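Local coordinates for protein endoglucanase EG-II (Hypocrea jecorina, PDB 3QR3) that probably hydrolyses internal beta-1,4-glucosidic bonds of cellulose, as an endo-1,4-beta-glucanase whose catalytic domain is a TIM barrel of glycoside hydrolase family 5, at residues G65-V70 against I104-R109; F144-E149 against Q177-P182; T58-P63 against L96-I101; K220-D225 against T235-G240. All coordinates share one frame; numbering follows the deposited sequence.

How the interactions relate
Interactions 2 and 3 both belong to the parallel sheet of the TIM barrel. Interaction 3 pairs the neighbouring strands 59-64 and 99-104, and interaction 2 joins the two strands at which the cylinder closes; their centres lie about 13 Å apart. The link between them is polar: Asn148 OD1 probably accepts a hydrogen bond from Arg61 NH2 at 2.9 Å. Asn148 and Glu149 fit the Asn-Glu-Pro signature of the family, which places this junction at the probable active site. Interaction 1 joins the short helix and the loop that follow the strands of interaction 3, with Ile104 O 2.9 Å from Asn148 N. Interaction 4 stands apart, its nearest atoms about 5 Å from interaction 2, yet Tyr221 and Arg61 share Glu260 as a partner.

Interaction 1: G65-V70 against I104-R109; sequences GWQYLV and IHNYAR
Trp66 and Asn106 meet at about a right angle: the indole and carboxamide planes stand 78° apart, and Trp66 CB lies 3.5 Å from Asn106 CG. The tryptophan CG is anti to its backbone N (chi1 -174°), which carries the indole past the carboxamide until Trp66 CE3 comes within 4.0 Å of Arg109 O. The Trp66 side chain and the Asn106 amide thereby join the short helix 66-69 to the loop after strand 99-104. Gln67, its chain bent at chi2, brings its amide up to that of Asn106, while Gln67 NE2 is hydrogen-bonded to Gly21 O and Asn111 OD1, which fixes how the amide is turned. An alanine in place of Asn106 would probably open a gap beside Trp66 CB and leave the polar end of Gln67 without its neighbouring amide. Apolar packing completes the interface: Ile104 CG2 lies 3.8 Å from Trp66 CB, and Ile104 CD1 meets Leu69 CD1 at 3.7 Å. The loop itself is folded by a type I' turn from Asn106 to Arg109, and Arg109 NH1 donates in the guanidinium plane to Tyr107 O at 2.9 Å. Trp110 adds an edge-to-face contact to the indole. A short helix and a loop, each following one of two neighbouring parallel strands, thus pack together at the C-terminal rim of a TIM barrel, the end where the active sites of this fold lie.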
loop_
_atom_site.group_PDB
_atom_site.type_symbol
_atom_site.label_atom_id
_atom_site.label_comp_id
_atom_site.label_asym_id
_atom_site.label_seq_id
_atom_site.Cartn_x
_atom_site.Cartn_y
_atom_site.Cartn_z
ATOM N N GLY A 65 -0.030 2.303 -11.365
ATOM C CA GLY A 65 -1.286 2.228 -12.083
ATOM C C GLY A 65 -1.406 0.931 -12.858
ATOM O O GLY A 65 -0.457 0.485 -13.503
ATOM N N TRP A 66 -2.578 0.310 -12.775
ATOM C CA TRP A 66 -2.901 -0.857 -13.592
ATOM C C TRP A 66 -2.609 -0.561 -15.068
ATOM O O TRP A 66 -1.938 -1.336 -15.748
ATOM C CB TRP A 66 -4.380 -1.181 -13.402
ATOM C CG TRP A 66 -4.894 -2.424 -14.044
ATOM C CD1 TRP A 66 -4.234 -3.277 -14.888
ATOM C CD2 TRP A 66 -6.219 -2.935 -13.907
ATOM N NE1 TRP A 66 -5.075 -4.308 -15.265
ATOM C CE2 TRP A 66 -6.302 -4.110 -14.685
ATOM C CE3 TRP A 66 -7.353 -2.505 -13.206
ATOM C CZ2 TRP A 66 -7.475 -4.863 -14.776
ATOM C CZ3 TRP A 66 -8.514 -3.253 -13.297
ATOM C CH2 TRP A 66 -8.563 -4.422 -14.076
ATOM N N GLN A 67 -3.097 0.577 -15.549
ATOM C CA GLN A 67 -2.949 0.939 -16.962
ATOM C C GLN A 67 -1.486 0.992 -17.359
ATOM O O GLN A 67 -1.123 0.651 -18.481
ATOM C CB GLN A 67 -3.631 2.281 -17.271
ATOM C CG GLN A 67 -5.165 2.213 -17.251
ATOM C CD GLN A 67 -5.755 2.449 -15.861
ATOM O OE1 GLN A 67 -5.138 2.123 -14.835
ATOM N NE2 GLN A 67 -6.947 3.039 -15.821
ATOM N N TYR A 68 -0.640 1.416 -16.430
ATOM C CA TYR A 68 0.784 1.503 -16.713
ATOM C C TYR A 68 1.388 0.118 -16.985
ATOM O O TYR A 68 2.149 -0.070 -17.938
ATOM C CB TYR A 68 1.541 2.175 -15.559
ATOM C CG TYR A 68 3.016 2.242 -15.841
ATOM C CD1 TYR A 68 3.529 3.181 -16.729
ATOM C CD2 TYR A 68 3.892 1.346 -15.253
ATOM C CE1 TYR A 68 4.871 3.231 -17.013
ATOM C CE2 TYR A 68 5.241 1.389 -15.523
ATOM C CZ TYR A 68 5.722 2.333 -16.406
ATOM O OH TYR A 68 7.065 2.366 -16.676
ATOM N N LEU A 69 1.053 -0.848 -16.135
ATOM C CA LEU A 69 1.682 -2.165 -16.203
ATOM C C LEU A 69 1.340 -2.899 -17.490
ATOM O O LEU A 69 2.163 -3.640 -18.022
ATOM C CB LEU A 69 1.315 -3.023 -14.981
ATOM C CG LEU A 69 1.940 -2.561 -13.657
ATOM C CD1 LEU A 69 1.504 -3.455 -12.516
ATOM C CD2 LEU A 69 3.469 -2.496 -13.742
ATOM N N VAL A 70 0.127 -2.695 -17.990
ATOM C CA VAL A 70 -0.294 -3.354 -19.216
ATOM C C VAL A 70 -0.309 -2.378 -20.394
ATOM O O VAL A 70 -0.845 -2.685 -21.449
ATOM C CB VAL A 70 -1.679 -3.998 -19.062
ATOM C CG1 VAL A 70 -1.625 -5.145 -18.045
ATOM C CG2 VAL A 70 -2.714 -2.953 -18.662
ATOM N N ILE A 104 -1.595 -1.963 -6.672
ATOM C CA ILE A 104 -2.315 -1.527 -7.867
ATOM C C ILE A 104 -3.239 -0.380 -7.465
ATOM O O ILE A 104 -4.208 -0.586 -6.753
ATOM C CB ILE A 104 -3.106 -2.690 -8.496
ATOM C CG1 ILE A 104 -2.160 -3.845 -8.834
ATOM C CG2 ILE A 104 -3.808 -2.239 -9.773
ATOM C CD1 ILE A 104 -1.087 -3.472 -9.857
ATOM N N HIS A 105 -2.916 0.836 -7.901
ATOM C CA HIS A 105 -3.533 2.031 -7.328
ATOM C C HIS A 105 -4.797 2.418 -8.116
ATOM O O HIS A 105 -4.852 3.487 -8.722
ATOM C CB HIS A 105 -2.506 3.176 -7.333
ATOM C CG HIS A 105 -2.592 4.082 -6.143
ATOM N ND1 HIS A 105 -2.219 3.684 -4.873
ATOM C CD2 HIS A 105 -3.004 5.366 -6.032
ATOM C CE1 HIS A 105 -2.402 4.688 -4.031
ATOM N NE2 HIS A 105 -2.873 5.721 -4.711
ATOM N N ASN A 106 -5.815 1.557 -8.108
ATOM C CA ASN A 106 -6.936 1.741 -9.034
ATOM C C ASN A 106 -8.364 1.854 -8.492
ATOM O O ASN A 106 -9.309 1.920 -9.272
ATOM C CB ASN A 106 -6.895 0.688 -10.132
ATOM C CG ASN A 106 -6.015 1.092 -11.285
ATOM O OD1 ASN A 106 -6.504 1.507 -12.332
ATOM N ND2 ASN A 106 -4.706 0.976 -11.103
ATOM N N TYR A 107 -8.519 1.867 -7.176
ATOM C CA TYR A 107 -9.818 2.101 -6.557
ATOM C C TYR A 107 -10.879 1.113 -7.051
ATOM O O TYR A 107 -12.057 1.458 -7.151
ATOM C CB TYR A 107 -10.253 3.549 -6.805
ATOM C CG TYR A 107 -9.201 4.548 -6.378
ATOM C CD1 TYR A 107 -8.197 4.941 -7.252
ATOM C CD2 TYR A 107 -9.195 5.076 -5.094
ATOM C CE1 TYR A 107 -7.223 5.843 -6.867
ATOM C CE2 TYR A 107 -8.214 5.991 -4.696
ATOM C CZ TYR A 107 -7.238 6.364 -5.593
ATOM O OH TYR A 107 -6.263 7.258 -5.224
ATOM N N ALA A 108 -10.436 -0.105 -7.357
ATOM C CA ALA A 108 -11.305 -1.202 -7.804
ATOM C C ALA A 108 -11.932 -0.905 -9.158
ATOM O O ALA A 108 -12.963 -1.470 -9.513
ATOM C CB ALA A 108 -12.390 -1.520 -6.760
ATOM N N ARG A 109 -11.287 -0.033 -9.918
ATOM C CA ARG A 109 -11.866 0.470 -11.146
ATOM C C ARG A 109 -10.862 0.528 -12.290
ATOM O O ARG A 109 -9.650 0.559 -12.080
ATOM C CB ARG A 109 -12.448 1.867 -10.910
ATOM C CG ARG A 109 -13.780 1.879 -10.164
ATOM C CD ARG A 109 -14.142 3.312 -9.756
ATOM N NE ARG A 109 -15.462 3.406 -9.130
ATOM C CZ ARG A 109 -15.730 3.011 -7.892
ATOM N NH1 ARG A 109 -14.771 2.479 -7.137
ATOM N NH2 ARG A 109 -16.953 3.151 -7.403
#

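Interaction 2: F144-E149 against Q177-P182; sequences FGIMNE and QFISLP
Ser180 OG, 3.9 Å from Gly145 CA, is gripped by two groups beyond the contact, hydrogen-bonding to Trp143 NE1 and to Asp217 OD2. With OG anti to its own carbonyl carbon (chi1 -68°), the serine lies beside the Phe144-Gly145 backbone. The setting is the seam of a TIM barrel: strands 142-145 and 179-182, connected through helix 155-171, come side by side and close the cylinder. A single bridge pairs Phe144 with Ile179. Phe144 N donates to Phe178 O at 3.0 Å, and Ser180 N returns a bond to Phe144 O at 2.9 Å with an almost straight N-H...O angle of 171°. Side chains extend the seam at both ends. Gln177 reaches the edge of the Phe144 ring, Gln177 CB lying 3.4 Å from Phe144 CE2; its amide is turned steeply against the ring and is tethered through Gln177 NE2 to the carbonyls of Ala137 and Gln139. The chain has left the strand by Ile146, whose CD1 lies 3.7 Å from Ile179 CG2, with Val165 of helix 155-171 also touching Ile146. Asn148 and Glu149, which fit the Asn-Glu-Pro signature of the family, bond through Asn148 OD1 to Arg61 and through Glu149 OE2 to His219. The ring of Pro182 rests against the backbone of Met147, Pro182 CB lying 3.4 Å from Met147 O.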
loop_
_atom_site.group_PDB
_atom_site.type_symbol
_atom_site.label_atom_id
_atom_site.label_comp_id
_atom_site.label_asym_id
_atom_site.label_seq_id
_atom_site.Cartn_x
_atom_site.Cartn_y
_atom_site.Cartn_z
ATOM N N PHE A 144 1.642 -8.917 -2.060
ATOM C CA PHE A 144 0.682 -8.622 -3.132
ATOM C C PHE A 144 -0.465 -7.712 -2.657
ATOM O O PHE A 144 -1.394 -8.165 -1.985
ATOM C CB PHE A 144 0.137 -9.919 -3.754
ATOM C CG PHE A 144 1.194 -10.780 -4.399
ATOM C CD1 PHE A 144 1.552 -10.589 -5.724
ATOM C CD2 PHE A 144 1.831 -11.781 -3.681
ATOM C CE1 PHE A 144 2.526 -11.380 -6.321
ATOM C CE2 PHE A 144 2.802 -12.572 -4.274
ATOM C CZ PHE A 144 3.154 -12.366 -5.592
ATOM N N GLY A 145 -0.376 -6.428 -3.000
ATOM C CA GLY A 145 -1.365 -5.431 -2.609
ATOM C C GLY A 145 -2.479 -5.329 -3.636
ATOM O O GLY A 145 -2.476 -4.464 -4.538
ATOM N N ILE A 146 -3.439 -6.231 -3.493
ATOM C CA ILE A 146 -4.452 -6.487 -4.521
ATOM C C ILE A 146 -5.072 -5.242 -5.151
ATOM O O ILE A 146 -5.201 -5.156 -6.378
ATOM C CB ILE A 146 -5.552 -7.421 -3.960
ATOM C CG1 ILE A 146 -4.965 -8.812 -3.732
ATOM C CG2 ILE A 146 -6.746 -7.497 -4.905
ATOM C CD1 ILE A 146 -6.021 -9.882 -3.338
ATOM N N MET A 147 -5.446 -4.275 -4.324
ATOM C CA MET A 147 -6.130 -3.094 -4.825
ATOM C C MET A 147 -6.127 -1.957 -3.817
ATOM O O MET A 147 -6.394 -2.154 -2.641
ATOM C CB MET A 147 -7.571 -3.426 -5.232
ATOM C CG MET A 147 -8.341 -2.238 -5.815
ATOM S SD MET A 147 -7.539 -1.514 -7.263
ATOM C CE MET A 147 -7.367 -2.971 -8.282
ATOM N N ASN A 148 -5.831 -0.757 -4.303
ATOM C CA ASN A 148 -5.863 0.427 -3.470
ATOM C C ASN A 148 -7.282 0.997 -3.383
ATOM O O ASN A 148 -7.915 1.276 -4.404
ATOM C CB ASN A 148 -4.909 1.483 -4.044
ATOM C CG ASN A 148 -4.863 2.738 -3.202
ATOM O OD1 ASN A 148 -4.288 2.740 -2.121
ATOM N ND2 ASN A 148 -5.457 3.816 -3.703
ATOM N N GLU A 149 -7.781 1.132 -2.161
ATOM C CA GLU A 149 -8.998 1.899 -1.862
ATOM C C GLU A 149 -10.246 1.638 -2.714
ATOM O O GLU A 149 -10.780 2.565 -3.340
ATOM C CB GLU A 149 -8.676 3.400 -1.803
ATOM C CG GLU A 149 -7.728 3.709 -0.654
ATOM C CD GLU A 149 -7.627 5.176 -0.314
ATOM O OE1 GLU A 149 -8.209 5.996 -1.043
ATOM O OE2 GLU A 149 -6.965 5.498 0.704
ATOM N N GLN A 177 4.076 -15.886 -0.163
ATOM C CA GLN A 177 3.999 -14.441 0.043
ATOM C C GLN A 177 2.775 -13.992 0.834
ATOM O O GLN A 177 1.742 -14.655 0.820
ATOM C CB GLN A 177 4.000 -13.723 -1.315
ATOM C CG GLN A 177 5.319 -13.786 -2.073
ATOM C CD GLN A 177 5.478 -15.045 -2.923
ATOM O OE1 GLN A 177 4.711 -16.000 -2.807
ATOM N NE2 GLN A 177 6.486 -15.045 -3.786
ATOM N N PHE A 178 2.894 -12.851 1.512
ATOM C CA PHE A 178 1.730 -12.151 2.054
ATOM C C PHE A 178 0.850 -11.618 0.924
ATOM O O PHE A 178 1.351 -11.166 -0.117
ATOM C CB PHE A 178 2.153 -10.954 2.924
ATOM C CG PHE A 178 2.782 -11.330 4.244
ATOM C CD1 PHE A 178 2.049 -11.997 5.221
ATOM C CD2 PHE A 178 4.101 -10.979 4.520
ATOM C CE1 PHE A 178 2.619 -12.319 6.436
ATOM C CE2 PHE A 178 4.684 -11.303 5.736
ATOM C CZ PHE A 178 3.945 -11.965 6.699
ATOM N N ILE A 179 -0.459 -11.634 1.148
ATOM C CA ILE A 179 -1.411 -11.054 0.209
ATOM C C ILE A 179 -2.381 -10.156 0.985
ATOM O O ILE A 179 -2.911 -10.562 2.008
ATOM C CB ILE A 179 -2.210 -12.141 -0.546
ATOM C CG1 ILE A 179 -1.269 -13.080 -1.300
ATOM C CG2 ILE A 179 -3.190 -11.506 -1.524
ATOM C CD1 ILE A 179 -1.993 -14.258 -1.964
ATOM N N SER A 180 -2.591 -8.932 0.506
ATOM C CA SER A 180 -3.523 -7.998 1.133
ATOM C C SER A 180 -4.964 -8.283 0.755
ATOM O O SER A 180 -5.253 -8.609 -0.397
ATOM C CB SER A 180 -3.226 -6.570 0.674
ATOM O OG SER A 180 -1.994 -6.109 1.179
ATOM N N LEU A 181 -5.870 -8.130 1.721
ATOM C CA LEU A 181 -7.306 -8.161 1.452
ATOM C C LEU A 181 -7.893 -6.770 1.735
ATOM O O LEU A 181 -8.070 -6.394 2.894
ATOM C CB LEU A 181 -7.990 -9.222 2.331
ATOM C CG LEU A 181 -7.394 -10.635 2.305
ATOM C CD1 LEU A 181 -8.141 -11.572 3.245
ATOM C CD2 LEU A 181 -7.382 -11.199 0.874
ATOM N N PRO A 182 -8.183 -5.990 0.677
ATOM C CA PRO A 182 -8.706 -4.634 0.902
ATOM C C PRO A 182 -10.230 -4.538 0.872
ATOM O O PRO A 182 -10.877 -5.158 0.022
ATOM C CB PRO A 182 -8.108 -3.858 -0.268
ATOM C CG PRO A 182 -8.159 -4.891 -1.408
ATOM C CD PRO A 182 -7.903 -6.241 -0.753
#

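Interaction 3: T58-P63 against L96-I101; sequences TIFRLP and LGAYCI
Ile101 has the largest area buried by this contact, lying between Ile59 and Arg61 on the interior face of a TIM barrel. Strands 59-63 and 99-101 are parallel neighbours, connected by a beta-alpha-beta crossover through helix 80-95, and their axes run 4.6 Å apart at the closest. Ile101 uses both branches: it crosses Ile59 at a slant, Ile101 CD1 lying 3.7 Å from Ile59 CD1, while Ile101 CG2 lies alongside the aliphatic Arg61 CG at 4.0 Å. Ile59 reaches this place with CG1 anti to the backbone N (chi1 -166°), which puts its CG2 in the crowded position between N and carbonyl carbon. Arg61 runs on extended past Ile101, and its guanidinium bonds to Asn9 and Asn148 and forms a salt bridge with Glu260. An alanine in place of Ile101 would probably open a gap between Ile59 CD1 and the Arg61 chain and let the arginine stem shift. Phe60, by contrast, faces outward, where its ring takes Ala98 CB at 3.9 Å from Phe60 CD2 and is covered by Met48, Phe51 and Val52 of helix 44-55. The backbone between the two faces is bonded in regular parallel fashion; Phe60 N donates to Tyr99 O, and Phe60 O accepts from Ile101 N at 2.8 Å with an N-H...O angle of 174°. Before the first strand pair, Thr58 O accepts from Tyr99 N and also from a water at 3.1 Å, and that same water donates to Gly97 O.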
loop_
_atom_site.group_PDB
_atom_site.type_symbol
_atom_site.label_atom_id
_atom_site.label_comp_id
_atom_site.label_asym_id
_atom_site.label_seq_id
_atom_site.Cartn_x
_atom_site.Cartn_y
_atom_site.Cartn_z
ATOM N N THR A 58 11.508 -1.451 7.398
ATOM C CA THR A 58 11.592 -2.819 6.888
ATOM C C THR A 58 10.564 -3.135 5.801
ATOM O O THR A 58 10.510 -4.256 5.282
ATOM C CB THR A 58 11.401 -3.809 8.030
ATOM O OG1 THR A 58 10.278 -3.387 8.816
ATOM C CG2 THR A 58 12.642 -3.830 8.919
ATOM N N ILE A 59 9.744 -2.156 5.446
ATOM C CA ILE A 59 8.784 -2.368 4.372
ATOM C C ILE A 59 8.594 -1.101 3.536
ATOM O O ILE A 59 8.695 0.011 4.046
ATOM C CB ILE A 59 7.435 -2.866 4.935
ATOM C CG1 ILE A 59 6.539 -3.415 3.816
ATOM C CG2 ILE A 59 6.744 -1.755 5.731
ATOM C CD1 ILE A 59 5.483 -4.390 4.298
ATOM N N PHE A 60 8.362 -1.278 2.241
ATOM C CA PHE A 60 7.962 -0.167 1.374
ATOM C C PHE A 60 6.799 -0.591 0.509
ATOM O O PHE A 60 6.674 -1.756 0.149
ATOM C CB PHE A 60 9.137 0.326 0.525
ATOM C CG PHE A 60 10.291 0.777 1.360
ATOM C CD1 PHE A 60 10.241 1.989 2.016
ATOM C CD2 PHE A 60 11.384 -0.044 1.551
ATOM C CE1 PHE A 60 11.283 2.405 2.835
ATOM C CE2 PHE A 60 12.437 0.361 2.356
ATOM C CZ PHE A 60 12.382 1.589 3.002
ATOM N N ARG A 61 5.933 0.363 0.205
ATOM C CA ARG A 61 4.802 0.119 -0.664
ATOM C C ARG A 61 5.054 0.897 -1.943
ATOM O O ARG A 61 5.451 2.069 -1.897
ATOM C CB ARG A 61 3.530 0.606 0.016
ATOM C CG ARG A 61 2.240 0.334 -0.735
ATOM C CD ARG A 61 1.101 0.413 0.261
ATOM N NE ARG A 61 -0.244 0.240 -0.287
ATOM C CZ ARG A 61 -1.014 1.232 -0.716
ATOM N NH1 ARG A 61 -0.556 2.486 -0.740
ATOM N NH2 ARG A 61 -2.237 0.964 -1.147
ATOM N N LEU A 62 4.835 0.241 -3.080
ATOM C CA LEU A 62 5.186 0.816 -4.380
ATOM C C LEU A 62 3.953 0.919 -5.266
ATOM O O LEU A 62 3.664 0.010 -6.064
ATOM C CB LEU A 62 6.256 -0.040 -5.063
ATOM C CG LEU A 62 7.499 -0.420 -4.242
ATOM C CD1 LEU A 62 8.483 -1.228 -5.094
ATOM C CD2 LEU A 62 8.193 0.812 -3.679
ATOM N N PRO A 63 3.211 2.024 -5.125
ATOM C CA PRO A 63 1.973 2.243 -5.871
ATOM C C PRO A 63 2.241 2.325 -7.354
ATOM O O PRO A 63 3.199 2.982 -7.760
ATOM C CB PRO A 63 1.500 3.613 -5.374
ATOM C CG PRO A 63 2.172 3.816 -4.094
ATOM C CD PRO A 63 3.503 3.139 -4.216
ATOM N N LEU A 96 17.416 -4.372 -0.258
ATOM C CA LEU A 96 17.675 -3.802 1.055
ATOM C C LEU A 96 17.194 -4.723 2.174
ATOM O O LEU A 96 17.243 -4.356 3.345
ATOM C CB LEU A 96 16.977 -2.444 1.161
ATOM C CG LEU A 96 17.574 -1.369 0.253
ATOM C CD1 LEU A 96 16.598 -0.221 0.069
ATOM C CD2 LEU A 96 18.895 -0.880 0.830
ATOM N N GLY A 97 16.721 -5.913 1.807
ATOM C CA GLY A 97 16.187 -6.859 2.775
ATOM C C GLY A 97 14.761 -6.545 3.221
ATOM O O GLY A 97 14.196 -7.242 4.059
ATOM N N ALA A 98 14.176 -5.489 2.667
ATOM C CA ALA A 98 12.817 -5.095 3.037
ATOM C C ALA A 98 11.776 -5.981 2.370
ATOM O O ALA A 98 12.075 -6.695 1.416
ATOM C CB ALA A 98 12.558 -3.631 2.676
ATOM N N TYR A 99 10.558 -5.938 2.901
ATOM C CA TYR A 99 9.378 -6.438 2.210
ATOM C C TYR A 99 8.869 -5.336 1.308
ATOM O O TYR A 99 8.980 -4.154 1.646
ATOM C CB TYR A 99 8.297 -6.820 3.215
ATOM C CG TYR A 99 8.460 -8.212 3.749
ATOM C CD1 TYR A 99 9.482 -8.519 4.633
ATOM C CD2 TYR A 99 7.585 -9.223 3.375
ATOM C CE1 TYR A 99 9.630 -9.806 5.133
ATOM C CE2 TYR A 99 7.728 -10.503 3.861
ATOM C CZ TYR A 99 8.751 -10.789 4.740
ATOM O OH TYR A 99 8.888 -12.067 5.229
ATOM N N CYS A 100 8.303 -5.720 0.168
ATOM C CA CYS A 100 7.919 -4.750 -0.844
ATOM C C CYS A 100 6.500 -4.987 -1.337
ATOM O O CYS A 100 6.204 -6.014 -1.949
ATOM C CB CYS A 100 8.893 -4.795 -2.021
ATOM S SG CYS A 100 9.520 -3.164 -2.482
ATOM N N ILE A 101 5.627 -4.022 -1.066
ATOM C CA ILE A 101 4.222 -4.148 -1.435
ATOM C C ILE A 101 3.962 -3.598 -2.828
ATOM O O ILE A 101 4.141 -2.394 -3.089
ATOM C CB ILE A 101 3.293 -3.435 -0.433
ATOM C CG1 ILE A 101 3.545 -3.924 0.989
ATOM C CG2 ILE A 101 1.829 -3.655 -0.825
ATOM C CD1 ILE A 101 2.746 -3.167 2.046
HETATM O O HOH W 1 12.104 -6.757 6.178
#

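Interaction 4: K220-D225 against T235-G240; sequences KYLDSD and TNNIDG
Lys220 lays its whole chain against the carboxamide of Asn237. CB stands off, 4.2 Å from Asn237 ND2. CG is anti to the backbone N (chi1 -159°) and packs on the amide, 3.4 Å from Asn237 CG. A bend at chi2 carries CD along to Asn237 OD1 at 4.1 Å; CE comes closer, 3.4 Å from that oxygen. At the tip NZ donates to Asn237 OD1 over 2.8 Å from above the carbonyl plane, 39° out of it, and makes weak bonds to Tyr221 O and Asn226 OD1. This is the beta-alpha connection of the TIM barrel from strand 214-219 to helix 238-251, and Asn237 occupies the N-cap position without capping through its side chain. Two successive turns shape the helix approach: Thr235 OG1 accepts from Asn237 N in an ST turn, and Asn236 OD1 accepts from Ile238 N in an Asx turn. The other half of the Asn237 amide is used as well, ND2 donating to Tyr221 O at 3.1 Å with an N-H...O angle of 162°. Tyr221 OH bonds to Glu260. Beside the amide, Leu222 brings CD1 to 3.5 Å from Asn237 ND2 and CG to 3.4 Å from Thr235 O.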
loop_
_atom_site.group_PDB
_atom_site.type_symbol
_atom_site.label_atom_id
_atom_site.label_comp_id
_atom_site.label_asym_id
_atom_site.label_seq_id
_atom_site.Cartn_x
_atom_site.Cartn_y
_atom_site.Cartn_z
ATOM N N LYS A 220 -5.901 4.681 7.110
ATOM C CA LYS A 220 -6.542 5.632 8.013
ATOM C C LYS A 220 -5.738 6.913 8.098
ATOM O O LYS A 220 -4.532 6.882 8.351
ATOM C CB LYS A 220 -6.723 5.038 9.418
ATOM C CG LYS A 220 -7.808 5.731 10.249
ATOM C CD LYS A 220 -9.186 5.638 9.573
ATOM C CE LYS A 220 -10.262 6.367 10.371
ATOM N NZ LYS A 220 -10.023 7.850 10.458
ATOM N N TYR A 221 -6.413 8.037 7.882
ATOM C CA TYR A 221 -5.788 9.343 8.020
ATOM C C TYR A 221 -6.241 10.031 9.299
ATOM O O TYR A 221 -7.110 9.531 10.020
ATOM C CB TYR A 221 -6.021 10.207 6.762
ATOM C CG TYR A 221 -5.201 9.675 5.618
ATOM C CD1 TYR A 221 -3.842 9.946 5.537
ATOM C CD2 TYR A 221 -5.760 8.844 4.666
ATOM C CE1 TYR A 221 -3.071 9.435 4.514
ATOM C CE2 TYR A 221 -4.997 8.326 3.642
ATOM C CZ TYR A 221 -3.656 8.622 3.573
ATOM O OH TYR A 221 -2.887 8.110 2.561
ATOM N N LEU A 222 -5.616 11.158 9.605
ATOM C CA LEU A 222 -5.768 11.744 10.930
ATOM C C LEU A 222 -6.402 13.126 10.887
ATOM O O LEU A 222 -6.583 13.756 11.926
ATOM C CB LEU A 222 -4.421 11.789 11.663
ATOM C CG LEU A 222 -3.882 10.450 12.202
ATOM C CD1 LEU A 222 -3.496 9.488 11.070
ATOM C CD2 LEU A 222 -2.691 10.687 13.125
ATOM N N ASP A 223 -6.750 13.591 9.693
ATOM C CA ASP A 223 -7.413 14.881 9.575
ATOM C C ASP A 223 -8.925 14.754 9.757
ATOM O O ASP A 223 -9.460 13.647 9.850
ATOM C CB ASP A 223 -7.034 15.611 8.276
ATOM C CG ASP A 223 -7.320 14.799 7.024
ATOM O OD1 ASP A 223 -7.619 13.590 7.137
ATOM O OD2 ASP A 223 -7.242 15.383 5.914
ATOM N N SER A 224 -9.601 15.899 9.819
ATOM C CA SER A 224 -11.020 15.959 10.181
ATOM C C SER A 224 -11.969 15.106 9.325
ATOM O O SER A 224 -12.996 14.636 9.822
ATOM C CB SER A 224 -11.494 17.419 10.206
ATOM O OG SER A 224 -11.204 18.068 8.978
ATOM N N ASP A 225 -11.641 14.903 8.049
ATOM C CA ASP A 225 -12.509 14.115 7.168
ATOM C C ASP A 225 -11.863 12.820 6.663
ATOM O O ASP A 225 -12.313 12.242 5.675
ATOM C CB ASP A 225 -12.963 14.956 5.977
ATOM C CG ASP A 225 -11.803 15.433 5.131
ATOM O OD1 ASP A 225 -10.641 15.176 5.518
ATOM O OD2 ASP A 225 -12.050 16.070 4.085
ATOM N N THR A 235 -7.202 13.625 15.297
ATOM C CA THR A 235 -7.503 12.361 15.974
ATOM C C THR A 235 -6.299 11.427 15.925
ATOM O O THR A 235 -5.457 11.531 15.025
ATOM C CB THR A 235 -8.733 11.652 15.337
ATOM O OG1 THR A 235 -9.043 10.447 16.056
ATOM C CG2 THR A 235 -8.462 11.308 13.867
ATOM N N ASN A 236 -6.211 10.529 16.903
ATOM C CA ASN A 236 -5.220 9.458 16.868
ATOM C C ASN A 236 -5.833 8.119 16.439
ATOM O O ASN A 236 -5.143 7.098 16.387
ATOM C CB ASN A 236 -4.513 9.325 18.222
ATOM C CG ASN A 236 -5.466 8.973 19.339
ATOM O OD1 ASN A 236 -6.516 8.379 19.107
ATOM N ND2 ASN A 236 -5.105 9.336 20.561
ATOM N N ASN A 237 -7.132 8.138 16.133
ATOM C CA ASN A 237 -7.842 6.983 15.569
ATOM C C ASN A 237 -7.987 5.760 16.469
ATOM O O ASN A 237 -8.430 4.708 16.015
ATOM C CB ASN A 237 -7.178 6.532 14.272
ATOM C CG ASN A 237 -7.401 7.500 13.149
ATOM O OD1 ASN A 237 -8.535 7.914 12.887
ATOM N ND2 ASN A 237 -6.320 7.881 12.477
ATOM N N ILE A 238 -7.607 5.876 17.732
ATOM C CA ILE A 238 -7.649 4.714 18.611
ATOM C C ILE A 238 -9.071 4.280 18.994
ATOM O O ILE A 238 -9.451 3.122 18.789
ATOM C CB ILE A 238 -6.824 4.939 19.887
ATOM C CG1 ILE A 238 -5.344 5.130 19.527
ATOM C CG2 ILE A 238 -7.035 3.770 20.861
ATOM C CD1 ILE A 238 -4.463 5.638 20.702
ATOM N N ASP A 239 -9.849 5.200 19.551
ATOM C CA ASP A 239 -11.212 4.878 19.967
ATOM C C ASP A 239 -12.095 4.546 18.773
ATOM O O ASP A 239 -12.881 3.607 18.814
ATOM C CB ASP A 239 -11.823 6.039 20.753
ATOM C CG ASP A 239 -11.146 6.253 22.098
ATOM O OD1 ASP A 239 -10.329 5.394 22.494
ATOM O OD2 ASP A 239 -11.427 7.281 22.759
ATOM N N GLY A 240 -11.954 5.322 17.704
ATOM C CA GLY A 240 -12.831 5.206 16.556
ATOM C C GLY A 240 -12.497 4.089 15.586
ATOM O O GLY A 240 -13.369 3.633 14.851
#